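Putative exported protein (Bacteroides fragilis NCTC 9343, PDB 3IEE) is of unknown function but folds as an all-helical, putatively exported protein that is probably attached to the membrane as a lipoprotein. Local coordinates at residues Asn31-Val36 with Gln95-Leu100; Glu43-Ala48 with Ile65-Val70; Leu234-Thr239 with Phe265-Ile270. One frame throughout, in Å; residues are numbered along the deposited sequence. Where two conformers were deposited one is given.

Contact 1: residues Asn31-Val36 with Gln95-Leu100; sequences NTSLGV and QNYTGL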
ATOM      1  N   ASN A  31     -11.820   2.663  -3.589  1.00 15.38           N
ATOM      2  CA  ASN A  31     -11.920   1.216  -3.469  1.00 15.87           C
ATOM      3  C   ASN A  31     -11.394   0.483  -4.689  1.00 14.36           C
ATOM      4  O   ASN A  31     -10.711  -0.554  -4.551  1.00 15.56           O
ATOM      5  CB  ASN A  31     -13.378   0.805  -3.168  1.00 16.60           C
ATOM      6  CG  ASN A  31     -13.806   1.169  -1.739  1.00 15.39           C
ATOM      7  OD1 ASN A  31     -12.983   1.224  -0.809  1.00 23.99           O
ATOM      8  ND2 ASN A  31     -15.118   1.335  -1.554  1.00 22.51           N
ATOM      9  N   THR A  32     -11.666   1.017  -5.870  1.00 13.37           N
ATOM     10  CA  THR A  32     -11.108   0.448  -7.086  1.00 14.97           C
ATOM     11  C   THR A  32      -9.579   0.567  -7.063  1.00 15.92           C
ATOM     12  O   THR A  32      -8.868  -0.375  -7.423  1.00 13.77           O
ATOM     13  CB  THR A  32     -11.692   1.116  -8.340  1.00 15.75           C
ATOM     14  OG1 THR A  32     -13.097   0.811  -8.394  1.00 16.42           O
ATOM     15  CG2 THR A  32     -10.973   0.642  -9.614  1.00 17.63           C
ATOM     16  N   SER A  33      -9.090   1.738  -6.633  1.00 12.50           N
ATOM     17  CA  SER A  33      -7.645   1.982  -6.529  1.00 13.86           C
ATOM     18  C   SER A  33      -6.957   1.016  -5.577  1.00 14.55           C
ATOM     19  O   SER A  33      -5.860   0.516  -5.872  1.00 16.27           O
ATOM     20  CB  SER A  33      -7.311   3.410  -6.069  1.00 10.73           C
ATOM     21  OG  SER A  33      -7.676   4.428  -7.005  1.00 13.37           O
ATOM     22  N   LEU A  34      -7.598   0.730  -4.446  1.00 14.75           N
ATOM     23  CA  LEU A  34      -7.032  -0.167  -3.451  1.00 16.14           C
ATOM     24  C   LEU A  34      -6.794  -1.529  -4.083  1.00 15.74           C
ATOM     25  O   LEU A  34      -5.746  -2.128  -3.917  1.00 15.25           O
ATOM     26  CB  LEU A  34      -7.988  -0.300  -2.253  1.00 17.66           C
ATOM     27  CG  LEU A  34      -7.493  -1.147  -1.049  1.00 21.12           C
ATOM     28  CD1 LEU A  34      -6.321  -0.482  -0.380  1.00 23.37           C
ATOM     29  CD2 LEU A  34      -8.632  -1.342  -0.002  1.00 23.14           C
ATOM     30  N   GLY A  35      -7.791  -2.020  -4.795  1.00 15.30           N
ATOM     31  CA  GLY A  35      -7.676  -3.320  -5.476  1.00 16.35           C
ATOM     32  C   GLY A  35      -6.661  -3.359  -6.601  1.00 13.93           C
ATOM     33  O   GLY A  35      -5.864  -4.302  -6.744  1.00 16.36           O
ATOM     34  N   VAL A  36      -6.657  -2.308  -7.399  1.00 12.97           N
ATOM     35  CA  VAL A  36      -5.753  -2.177  -8.537  1.00 14.04           C
ATOM     36  C   VAL A  36      -4.314  -2.101  -8.074  1.00 14.17           C
ATOM     37  O   VAL A  36      -3.413  -2.777  -8.603  1.00 14.57           O
ATOM     38  CB  VAL A  36      -6.065  -0.948  -9.432  1.00 12.61           C
ATOM     39  CG1 VAL A  36      -4.926  -0.717 -10.396  1.00 12.77           C
ATOM     40  CG2 VAL A  36      -7.408  -1.136 -10.200  1.00 14.15           C
ATOM     41  N   GLN A  95      -1.357  10.906 -13.943  1.00 16.85           N
ATOM     42  CA  GLN A  95       0.100  10.927 -14.087  1.00 19.10           C
ATOM     43  C   GLN A  95       0.768   9.808 -13.296  1.00 18.04           C
ATOM     44  O   GLN A  95       1.655   9.127 -13.797  1.00 16.17           O
ATOM     45  CB  GLN A  95       0.551  12.268 -13.569  1.00 21.90           C
ATOM     46  CG  GLN A  95       1.953  12.685 -13.720  1.00 30.92           C
ATOM     47  CD  GLN A  95       2.071  14.090 -13.124  1.00 39.24           C
ATOM     48  OE1 GLN A  95       1.542  15.062 -13.692  1.00 46.18           O
ATOM     49  NE2 GLN A  95       2.673  14.185 -11.930  1.00 46.56           N
ATOM     50  N   ASN A  96       0.331   9.628 -12.040  1.00 14.27           N
ATOM     51  CA  ASN A  96       0.905   8.594 -11.187  1.00 13.80           C
ATOM     52  C   ASN A  96       0.536   7.190 -11.715  1.00 13.62           C
ATOM     53  O   ASN A  96       1.395   6.288 -11.757  1.00 13.08           O
ATOM     54  CB  ASN A  96       0.484   8.808  -9.720  1.00 14.83           C
ATOM     55  CG  ASN A  96       1.360   9.825  -8.977  1.00 15.15           C
ATOM     56  OD1 ASN A  96       2.503   9.538  -8.567  1.00 15.19           O
ATOM     57  ND2 ASN A  96       0.846  11.018  -8.826  1.00 16.98           N
ATOM     58  N   TYR A  97      -0.710   6.969 -12.098  1.00 11.88           N
ATOM     59  CA  TYR A  97      -1.090   5.662 -12.678  1.00 14.60           C
ATOM     60  C   TYR A  97      -0.327   5.388 -13.965  1.00 13.30           C
ATOM     61  O   TYR A  97       0.155   4.265 -14.193  1.00 14.14           O
ATOM     62  CB  TYR A  97      -2.591   5.600 -12.898  1.00 14.58           C
ATOM     63  CG  TYR A  97      -3.347   5.084 -11.709  1.00 12.59           C
ATOM     64  CD1 TYR A  97      -3.161   3.770 -11.263  1.00 12.00           C
ATOM     65  CD2 TYR A  97      -4.201   5.923 -10.973  1.00 14.39           C
ATOM     66  CE1 TYR A  97      -3.820   3.256 -10.176  1.00 13.16           C
ATOM     67  CE2 TYR A  97      -4.881   5.416  -9.881  1.00 12.08           C
ATOM     68  CZ  TYR A  97      -4.690   4.085  -9.468  1.00 14.12           C
ATOM     69  OH  TYR A  97      -5.385   3.592  -8.390  1.00 14.24           O
ATOM     70  N   THR A  98      -0.228   6.404 -14.805  1.00 14.27           N
ATOM     71  CA  THR A  98       0.469   6.247 -16.099  1.00 15.40           C
ATOM     72  C   THR A  98       1.933   5.857 -15.843  1.00 16.23           C
ATOM     73  O   THR A  98       2.447   4.899 -16.463  1.00 18.03           O
ATOM     74  CB  THR A  98       0.331   7.496 -16.981  1.00 18.97           C
ATOM     75  OG1 THR A  98      -1.054   7.682 -17.297  1.00 19.18           O
ATOM     76  CG2 THR A  98       1.139   7.330 -18.299  1.00 19.07           C
ATOM     77  N   GLY A  99       2.570   6.569 -14.919  1.00 16.62           N
ATOM     78  CA  GLY A  99       3.943   6.287 -14.510  1.00 17.87           C
ATOM     79  C   GLY A  99       4.128   4.919 -13.912  1.00 17.79           C
ATOM     80  O   GLY A  99       5.128   4.224 -14.179  1.00 18.45           O
ATOM     81  N   LEU A 100       3.176   4.497 -13.090  1.00 15.26           N
ATOM     82  CA  LEU A 100       3.193   3.164 -12.520  1.00 15.30           C
ATOM     83  C   LEU A 100       3.122   2.079 -13.595  1.00 15.71           C
ATOM     84  O   LEU A 100       3.942   1.127 -13.600  1.00 16.22           O
ATOM     85  CB  LEU A 100       2.000   3.012 -11.538  1.00 14.43           C
ATOM     86  CG  LEU A 100       1.827   1.597 -10.974  1.00 18.01           C
ATOM     87  CD1 LEU A 100       3.110   1.000 -10.387  1.00 22.38           C
ATOM     88  CD2 LEU A 100       0.715   1.578  -9.960  1.00 18.16           C
TER
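The ring of Tyr97 reaches from helix 87-119 to helix 17-40 and meets Ser33 at its edge: Ser33 OG lies near the ring plane, beyond the hydroxyl, with OG 2.8 Å from Tyr97 OH. Val36 comes to the same ring from an oblique direction, bringing one methyl, CG1, to 4.1 Å from Tyr97 CE1. Outside the two segments Tyr97 also touches Tyr29 and Leu37 of helix 17-40, Val78 of the short helix 75-78 and Leu79 just after it, and Ile147 of helix 123-162. Ser33 and Val36 are three residues apart, so they stand about one turn from each other on the same side of their helix and receive the phenol together. The phenolic oxygen meets the whole Ser33 side chain and not its hydroxyl alone, since Tyr97 OH is also only 3.0 Å from Ser33 CB; seen from Ser33 OG, the directions to its own CB and to Tyr97 OH are nearly perpendicular. This is helix-to-helix packing inside the helical bundle of the DUF6845 region, with a single long aromatic side chain spanning two helices; between the two segments the nearest CA atoms, Ser33 CA and Tyr97 CA, are 9.7 Å apart. Ser33 OG sits beside its own backbone N, anti to the carbonyl carbon (chi1 -66°), which lets it turn back along the helix and hydrogen-bond to the carbonyl oxygen of Tyr29, one turn earlier. Val36 places CG1 anti to its backbone N (chi1 168°), and this is the branch that extends to the tyrosine. All three touching residues are buried. Helix 123-162, which supplies Ile147 to the tyrosine, is also tied to helix 87-119 by a hydrogen bond between Asn146 ND2 and Asn96 OD1.

Contact 2: residues Glu43-Ala48 with Ile65-Val70; sequences EKDVNA and IVPPAV. With EDO (1,2-ethanediol), chain D; EDO (1,2-ethanediol), chain C; EDO (1,2-ethanediol), chain I.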
ATOM      1  N   GLU A  43       3.985  -6.638  -3.488  1.00 16.18           N
ATOM      2  CA  GLU A  43       5.366  -6.398  -3.045  1.00 15.10           C
ATOM      3  C   GLU A  43       6.165  -7.703  -2.882  1.00 16.10           C
ATOM      4  O   GLU A  43       7.334  -7.753  -3.202  1.00 16.00           O
ATOM      5  CB  GLU A  43       5.397  -5.635  -1.733  1.00 15.00           C
ATOM      6  CG  GLU A  43       4.817  -4.198  -1.764  1.00 19.44           C
ATOM      7  CD  GLU A  43       3.281  -4.103  -1.873  1.00 16.74           C
ATOM      8  OE1 GLU A  43       2.504  -5.102  -1.654  1.00 16.92           O
ATOM      9  OE2 GLU A  43       2.871  -2.964  -2.152  1.00 20.11           O
ATOM     10  N   LYS A  44       5.545  -8.746  -2.323  1.00 15.36           N
ATOM     11  CA  LYS A  44       6.280 -10.015  -2.194  1.00 20.10           C
ATOM     12  C   LYS A  44       6.646 -10.671  -3.554  1.00 19.14           C
ATOM     13  O   LYS A  44       7.717 -11.305  -3.659  1.00 18.92           O
ATOM     14  CB  LYS A  44       5.553 -10.978  -1.236  1.00 22.72           C
ATOM     15  CG  LYS A  44       5.938 -10.697   0.250  1.00 29.73           C
ATOM     16  CD  LYS A  44       5.091 -11.526   1.240  1.00 32.73           C
ATOM     17  CE  LYS A  44       5.752 -12.785   1.704  1.00 39.95           C
ATOM     18  NZ  LYS A  44       4.858 -13.436   2.717  1.00 39.85           N
ATOM     19  N   ASP A  45       5.781 -10.520  -4.567  1.00 16.67           N
ATOM     20  CA  ASP A  45       6.048 -11.005  -5.924  1.00 18.45           C
ATOM     21  C   ASP A  45       7.192 -10.219  -6.545  1.00 18.08           C
ATOM     22  O   ASP A  45       8.102 -10.800  -7.160  1.00 18.83           O
ATOM     23  CB  ASP A  45       4.826 -10.937  -6.832  1.00 18.47           C
ATOM     24  CG  ASP A  45       3.746 -11.975  -6.467  1.00 20.40           C
ATOM     25  OD1 ASP A  45       3.949 -12.722  -5.502  1.00 20.69           O
ATOM     26  OD2 ASP A  45       2.702 -12.030  -7.157  1.00 23.55           O
ATOM     27  N   VAL A  46       7.172  -8.896  -6.369  1.00 16.52           N
ATOM     28  CA  VAL A  46       8.270  -8.096  -6.866  1.00 15.31           C
ATOM     29  C   VAL A  46       9.603  -8.481  -6.195  1.00 16.69           C
ATOM     30  O   VAL A  46      10.617  -8.632  -6.885  1.00 15.60           O
ATOM     31  CB  VAL A  46       7.971  -6.592  -6.708  1.00 15.44           C
ATOM     32  CG1 VAL A  46       9.189  -5.732  -7.140  1.00 18.21           C
ATOM     33  CG2 VAL A  46       6.689  -6.206  -7.511  1.00 15.54           C
ATOM     34  N   ASN A  47       9.598  -8.650  -4.864  1.00 15.44           N
ATOM     35  CA  ASN A  47      10.748  -9.159  -4.093  1.00 16.77           C
ATOM     36  C   ASN A  47      11.280 -10.502  -4.652  1.00 16.45           C
ATOM     37  O   ASN A  47      12.510 -10.713  -4.768  1.00 15.45           O
ATOM     38  CB  ASN A  47      10.360  -9.399  -2.627  1.00 18.19           C
ATOM     39  CG  ASN A  47      10.142  -8.108  -1.827  1.00 20.02           C
ATOM     40  OD1 ASN A  47      10.445  -7.022  -2.306  1.00 17.88           O
ATOM     41  ND2 ASN A  47       9.620  -8.244  -0.600  1.00 19.37           N
ATOM     42  N   ALA A  48      10.323 -11.390  -4.957  1.00 13.87           N
ATOM     43  CA  ALA A  48      10.599 -12.703  -5.547  1.00 15.96           C
ATOM     44  C   ALA A  48      11.268 -12.612  -6.919  1.00 16.36           C
ATOM     45  O   ALA A  48      12.197 -13.412  -7.217  1.00 15.32           O
ATOM     46  CB  ALA A  48       9.299 -13.554  -5.627  1.00 14.29           C
ATOM     47  N   ILE A  65      10.170 -20.873  -9.799  1.00 15.23           N
ATOM     48  CA  ILE A  65       9.170 -20.370 -10.729  1.00 16.67           C
ATOM     49  C   ILE A  65       8.816 -18.971 -10.241  1.00 17.54           C
ATOM     50  O   ILE A  65       8.278 -18.806  -9.168  1.00 17.68           O
ATOM     51  CB  ILE A  65       7.907 -21.275 -10.801  1.00 16.91           C
ATOM     52  CG1 ILE A  65       8.278 -22.718 -11.196  1.00 16.11           C
ATOM     53  CG2 ILE A  65       6.835 -20.674 -11.791  1.00 17.84           C
ATOM     54  CD1 ILE A  65       7.055 -23.672 -11.303  1.00 13.74           C
ATOM     55  N   VAL A  66       9.212 -17.935 -10.963  0.50 20.22           N
ATOM     56  CA  VAL A  66       8.901 -16.574 -10.487  0.50 20.98           C
ATOM     57  C   VAL A  66       7.452 -16.275 -10.827  0.50 21.76           C
ATOM     58  O   VAL A  66       6.953 -16.734 -11.872  0.50 20.84           O
ATOM     59  CB  VAL A  66       9.795 -15.474 -11.075  0.50 21.46           C
ATOM     60  CG1 VAL A  66      11.154 -15.504 -10.417  0.50 22.95           C
ATOM     61  CG2 VAL A  66       9.885 -15.611 -12.592  0.50 23.86           C
ATOM     62  N   PRO A  67       6.768 -15.529  -9.940  1.00 23.06           N
ATOM     63  CA  PRO A  67       5.362 -15.168 -10.174  1.00 21.65           C
ATOM     64  C   PRO A  67       5.235 -14.345 -11.467  1.00 22.58           C
ATOM     65  O   PRO A  67       6.001 -13.416 -11.698  1.00 20.88           O
ATOM     66  CB  PRO A  67       4.969 -14.356  -8.938  1.00 24.17           C
ATOM     67  CG  PRO A  67       6.196 -14.029  -8.236  1.00 27.18           C
ATOM     68  CD  PRO A  67       7.268 -14.987  -8.658  1.00 24.49           C
ATOM     69  N   PRO A  68       4.296 -14.715 -12.331  1.00 22.36           N
ATOM     70  CA  PRO A  68       4.058 -13.988 -13.590  1.00 22.68           C
ATOM     71  C   PRO A  68       3.360 -12.634 -13.326  1.00 23.05           C
ATOM     72  O   PRO A  68       2.703 -12.453 -12.296  1.00 24.12           O
ATOM     73  CB  PRO A  68       3.113 -14.926 -14.329  1.00 24.67           C
ATOM     74  CG  PRO A  68       2.347 -15.599 -13.227  1.00 23.00           C
ATOM     75  CD  PRO A  68       3.337 -15.822 -12.130  1.00 20.28           C
ATOM     76  N   ALA A  69       3.534 -11.674 -14.220  1.00 24.46           N
ATOM     77  CA  ALA A  69       2.877 -10.373 -14.035  1.00 24.97           C
ATOM     78  C   ALA A  69       1.440 -10.553 -14.491  1.00 25.74           C
ATOM     79  O   ALA A  69       1.209 -10.915 -15.667  1.00 27.87           O
ATOM     80  CB  ALA A  69       3.551  -9.287 -14.872  1.00 26.32           C
ATOM     81  N   VAL A  70       0.497 -10.317 -13.587  1.00 28.24           N
ATOM     82  CA  VAL A  70      -0.933 -10.360 -13.954  1.00 31.41           C
ATOM     83  C   VAL A  70      -1.330  -9.193 -14.880  1.00 28.39           C
ATOM     84  O   VAL A  70      -0.768  -8.100 -14.813  1.00 24.61           O
ATOM     85  CB  VAL A  70      -1.878 -10.393 -12.700  1.00 33.99           C
ATOM     86  CG1 VAL A  70      -1.577 -11.665 -11.849  1.00 37.31           C
ATOM     87  CG2 VAL A  70      -1.805  -9.081 -11.873  1.00 33.32           C
TER
HETATM   88  C1  EDO D 303       3.451 -17.610  -8.110  1.00 44.34           C
HETATM   89  O1  EDO D 303       4.101 -17.081  -6.940  1.00 47.07           O
HETATM   90  C2  EDO D 303       4.399 -18.546  -8.872  1.00 42.39           C
HETATM   91  O2  EDO D 303       5.679 -18.681  -8.210  1.00 41.00           O
HETATM   92  C1  EDO C 302       8.415  -4.209  -3.874  1.00 30.81           C
HETATM   93  O1  EDO C 302       8.896  -4.451  -2.529  1.00 25.47           O
HETATM   94  C2  EDO C 302       8.494  -2.717  -4.208  1.00 24.15           C
HETATM   95  O2  EDO C 302       7.970  -2.451  -5.523  1.00 36.94           O
HETATM   96  C1  EDO I 308       9.932 -19.155 -14.210  1.00 43.90           C
HETATM   97  O1  EDO I 308      10.746 -18.489 -13.248  1.00 40.79           O
HETATM   98  C2  EDO I 308      10.814 -20.170 -14.936  1.00 46.25           C
HETATM   99  O2  EDO I 308      11.735 -20.738 -13.993  1.00 46.69           O
HETATM  100  O   HOH W   1       2.992 -10.870  -9.564  1.00 35.23           O
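A carboxylate packs against a proline ring here: Asp45 lays its CB and carboxylate group against the CB and CG side of Pro67, crossing it at a slant, with Asp45 CG 3.6 Å from Pro67 CB. No direct hydrogen bond joins the two segments. The polar link is made by a water, which donates to Asp45 OD2 at 2.7 Å and to Pro68 O at 3.2 Å, so the aspartate grips the loop by its carbon surface and through solvent at once. Asp45 CG is anti to the carbonyl carbon and beside the backbone N (chi1 -71°); with CB already directed at the loop, this torsion sets the carboxylate against Pro67. One turn further, Ala48 CB touches the other end of the same ring, 3.9 Å from Pro67 CD, and Pro67 therefore rests across two successive turns. The loop 65-70 returns after helix 43-56 to run along the first turns of that helix, and from Val66 to Pro68 its backbone is extended, close to polyproline II; Pro67 and Pro68 have no N-H to offer the helix. The contact lies at the surface, with three ethanediol molecules, probably from the crystallisation liquor, bound nearby. One accepts a nearly straight bond from Val66 N (2.8 Å to its O1, 172° at the hydrogen), and a second donates from its O2 to Ile65 O. On other sides of helix 43-56, Lys44 forms a salt bridge with Asp259 of helix 255-268, while Glu43 does so with Lys144.

Contact 3: residues Leu234-Thr239 with Phe265-Ile270; sequences LSQVET and FETSII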
ATOM      1  N   LEU A 234      -8.423  -0.836  18.827  1.00 11.97           N
ATOM      2  CA  LEU A 234      -7.409   0.096  19.339  1.00 10.05           C
ATOM      3  C   LEU A 234      -6.251  -0.636  20.042  1.00 10.54           C
ATOM      4  O   LEU A 234      -5.090  -0.258  19.916  1.00 11.63           O
ATOM      5  CB  LEU A 234      -8.034   1.095  20.306  1.00 10.51           C
ATOM      6  CG  LEU A 234      -9.032   2.102  19.768  1.00 14.01           C
ATOM      7  CD1 LEU A 234      -9.373   3.185  20.793  1.00 10.89           C
ATOM      8  CD2 LEU A 234      -8.512   2.699  18.479  1.00 13.64           C
ATOM      9  N   SER A 235      -6.608  -1.641  20.830  0.60 11.43           N
ATOM     10  CA  SER A 235      -5.604  -2.458  21.521  0.60 11.86           C
ATOM     11  C   SER A 235      -4.688  -3.158  20.524  0.60 11.46           C
ATOM     12  O   SER A 235      -3.452  -3.201  20.706  0.60 13.09           O
ATOM     13  CB  SER A 235      -6.300  -3.453  22.466  0.60 11.90           C
ATOM     14  OG  SER A 235      -5.347  -4.217  23.197  0.60 12.18           O
ATOM     15  N   GLN A 236      -5.262  -3.626  19.434  1.00 13.68           N
ATOM     16  CA  GLN A 236      -4.492  -4.297  18.389  1.00 13.56           C
ATOM     17  C   GLN A 236      -3.597  -3.348  17.590  1.00 14.38           C
ATOM     18  O   GLN A 236      -2.486  -3.714  17.159  1.00 13.63           O
ATOM     19  CB  GLN A 236      -5.441  -5.051  17.483  1.00 18.61           C
ATOM     20  CG  GLN A 236      -6.013  -6.184  18.266  1.00 24.93           C
ATOM     21  CD  GLN A 236      -6.979  -6.993  17.474  1.00 34.56           C
ATOM     22  OE1 GLN A 236      -6.631  -7.462  16.393  1.00 44.64           O
ATOM     23  NE2 GLN A 236      -8.189  -7.188  17.996  1.00 42.03           N
ATOM     24  N   VAL A 237      -4.081  -2.138  17.398  1.00 14.32           N
ATOM     25  CA  VAL A 237      -3.253  -1.110  16.769  1.00 12.49           C
ATOM     26  C   VAL A 237      -2.022  -0.832  17.623  1.00 12.49           C
ATOM     27  O   VAL A 237      -0.902  -0.748  17.133  1.00 13.06           O
ATOM     28  CB  VAL A 237      -4.026   0.196  16.493  1.00 13.24           C
ATOM     29  CG1 VAL A 237      -3.041   1.273  15.982  1.00 11.66           C
ATOM     30  CG2 VAL A 237      -5.213  -0.069  15.553  1.00 12.79           C
ATOM     31  N   GLU A 238      -2.216  -0.704  18.916  1.00 11.22           N
ATOM     32  CA  GLU A 238      -1.126  -0.488  19.834  1.00 13.33           C
ATOM     33  C   GLU A 238      -0.109  -1.650  19.787  1.00 12.23           C
ATOM     34  O   GLU A 238       1.107  -1.424  19.742  1.00 12.50           O
ATOM     35  CB  GLU A 238      -1.681  -0.227  21.209  1.00 16.21           C
ATOM     36  CG  GLU A 238      -0.588   0.121  22.218  1.00 16.16           C
ATOM     37  CD  GLU A 238      -1.047   0.943  23.381  1.00 24.77           C
ATOM     38  OE1 GLU A 238      -2.166   1.454  23.386  1.00 22.29           O
ATOM     39  OE2 GLU A 238      -0.245   1.080  24.335  1.00 30.82           O
ATOM     40  N   THR A 239      -0.607  -2.882  19.756  1.00 13.18           N
ATOM     41  CA  THR A 239       0.267  -4.054  19.585  1.00 14.28           C
ATOM     42  C   THR A 239       1.070  -3.982  18.292  1.00 12.72           C
ATOM     43  O   THR A 239       2.270  -4.308  18.243  1.00 13.20           O
ATOM     44  CB  THR A 239      -0.605  -5.326  19.605  1.00 17.13           C
ATOM     45  OG1 THR A 239      -1.196  -5.402  20.908  1.00 15.65           O
ATOM     46  CG2 THR A 239       0.182  -6.610  19.295  1.00 18.66           C
ATOM     47  N   PHE A 265      -2.047  -6.939  11.599  1.00 17.90           N
ATOM     48  CA  PHE A 265      -2.989  -6.086  10.885  1.00 19.85           C
ATOM     49  C   PHE A 265      -4.315  -6.815  10.628  1.00 20.16           C
ATOM     50  O   PHE A 265      -5.400  -6.327  10.979  1.00 23.10           O
ATOM     51  CB  PHE A 265      -2.343  -5.608   9.585  1.00 21.29           C
ATOM     52  CG  PHE A 265      -3.300  -5.009   8.636  1.00 19.22           C
ATOM     53  CD1 PHE A 265      -3.913  -3.794   8.934  1.00 22.57           C
ATOM     54  CD2 PHE A 265      -3.667  -5.682   7.466  1.00 23.28           C
ATOM     55  CE1 PHE A 265      -4.826  -3.223   8.077  1.00 24.26           C
ATOM     56  CE2 PHE A 265      -4.601  -5.092   6.564  1.00 24.50           C
ATOM     57  CZ  PHE A 265      -5.190  -3.880   6.894  1.00 25.61           C
ATOM     58  N   GLU A 266      -4.230  -7.997  10.028  1.00 22.71           N
ATOM     59  CA  GLU A 266      -5.434  -8.772   9.696  1.00 24.93           C
ATOM     60  C   GLU A 266      -6.281  -9.083  10.917  1.00 25.01           C
ATOM     61  O   GLU A 266      -7.511  -9.039  10.840  1.00 25.77           O
ATOM     62  CB  GLU A 266      -5.041 -10.077   9.001  1.00 25.50           C
ATOM     63  CG  GLU A 266      -4.428  -9.892   7.641  1.00 27.75           C
ATOM     64  CD  GLU A 266      -5.428  -9.507   6.563  1.00 36.13           C
ATOM     65  OE1 GLU A 266      -6.634  -9.840   6.703  1.00 38.10           O
ATOM     66  OE2 GLU A 266      -5.003  -8.858   5.570  1.00 42.32           O
ATOM     67  N   THR A 267      -5.642  -9.383  12.047  1.00 25.29           N
ATOM     68  CA  THR A 267      -6.390  -9.671  13.253  1.00 27.89           C
ATOM     69  C   THR A 267      -7.125  -8.416  13.738  1.00 29.84           C
ATOM     70  O   THR A 267      -8.219  -8.506  14.275  1.00 30.14           O
ATOM     71  CB  THR A 267      -5.483 -10.247  14.358  1.00 29.90           C
ATOM     72  OG1 THR A 267      -4.423  -9.329  14.635  1.00 40.30           O
ATOM     73  CG2 THR A 267      -4.885 -11.526  13.907  1.00 22.14           C
ATOM     74  N   SER A 268      -6.541  -7.238  13.527  1.00 27.77           N
ATOM     75  CA  SER A 268      -7.155  -5.997  14.050  1.00 28.03           C
ATOM     76  C   SER A 268      -8.461  -5.702  13.330  1.00 29.66           C
ATOM     77  O   SER A 268      -9.397  -5.186  13.938  1.00 28.81           O
ATOM     78  CB  SER A 268      -6.205  -4.803  13.917  1.00 26.86           C
ATOM     79  OG  SER A 268      -6.139  -4.383  12.575  1.00 28.20           O
ATOM     80  N   ILE A 269      -8.513  -6.007  12.045  1.00 29.47           N
ATOM     81  CA  ILE A 269      -9.693  -5.658  11.235  1.00 36.16           C
ATOM     82  C   ILE A 269     -10.766  -6.785  11.188  1.00 40.51           C
ATOM     83  O   ILE A 269     -11.776  -6.650  10.499  1.00 43.68           O
ATOM     84  CB  ILE A 269      -9.295  -5.174   9.816  1.00 35.54           C
ATOM     85  CG1 ILE A 269      -8.604  -6.282   9.007  1.00 37.48           C
ATOM     86  CG2 ILE A 269      -8.412  -3.930   9.910  1.00 35.07           C
ATOM     87  CD1 ILE A 269      -8.394  -5.923   7.540  1.00 36.05           C
ATOM     88  N   ILE A 270     -10.546  -7.870  11.929  1.00 45.54           N
ATOM     89  CA  ILE A 270     -11.481  -9.009  11.966  1.00 49.03           C
ATOM     90  C   ILE A 270     -12.803  -8.623  12.646  1.00 51.83           C
ATOM     91  O   ILE A 270     -12.952  -7.517  13.199  1.00 52.82           O
ATOM     92  CB  ILE A 270     -10.860 -10.248  12.693  1.00 49.16           C
ATOM     93  OXT ILE A 270     -13.768  -9.409  12.641  1.00 54.70           O
TER
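Two consecutive helices of the DUF3829-like C-terminal region, 224-247 and 255-268, form a helical hairpin, and this contact joins the middle of the first to the very end of the second, just before the chain terminus. Gln236 meets Ser268 and Thr267 here. The backbones come close, with 5.4 Å between Gln236 CA and Ser268 CA, which the small Ser268 side chain permits; Gln236 CB touches Ser268 CB at 3.7 Å. Beyond CB the glutamine chain is extended (chi2 179°), which sends its amide alongside the last helical turn to the peptide between Thr267 and Ser268. The amide is probably turned over as modelled, so its individual polar contacts there remain doubtful; its position beside this peptide is the safer observation. Thr267, the neighbouring residue, keeps its hydroxyl on its own helix, within hydrogen-bonding reach of both Ala264 O and Ser263 O, Ala264 being the stronger partner. Its OG1 stands between the backbone N and the carbonyl carbon (chi1 57°), turned back toward those carbonyls of the preceding turn. Ser268 is buried, and its side chain also touches Met182 of helix 169-189, while Phe265, turned away from Gln236, packs on Gln183 of that helix. Behind Gln236, Val237 and Leu234 of helix 224-247 touch Leu207 and Leu211 of helix 197-215, so the hairpin is backed by the two helices that precede it. The backbone bonds from Ser268 N and Ile269 N to Phe265 O are both weak. The same carbonyl receives a third donor, Ser268 OG, which lies in the carbonyl plane on a lone pair, 2.6 Å from Phe265 O with a C=O...OG angle of 135°.

Overall arrangement
The three contacts come in two groups along the chain. Contact 2 is nested within the loop that contact 1 closes, both in the DUF6845 region, where helices 17-40 and 43-56 follow each other; their centres are 18 Å apart and their nearest atoms about 7 Å. Contact 3 comes later, in the DUF3829-like region, with its centre 26 Å from that of contact 1 and 28 Å from that of contact 2; contacts 1 and 3 lie on opposite sides of the chain's centre. None touches another. The two regions pack separately at these contacts, yet they meet through helix 43-56 of contact 2, whose Lys44 bonds to helix 255-268 of contact 3.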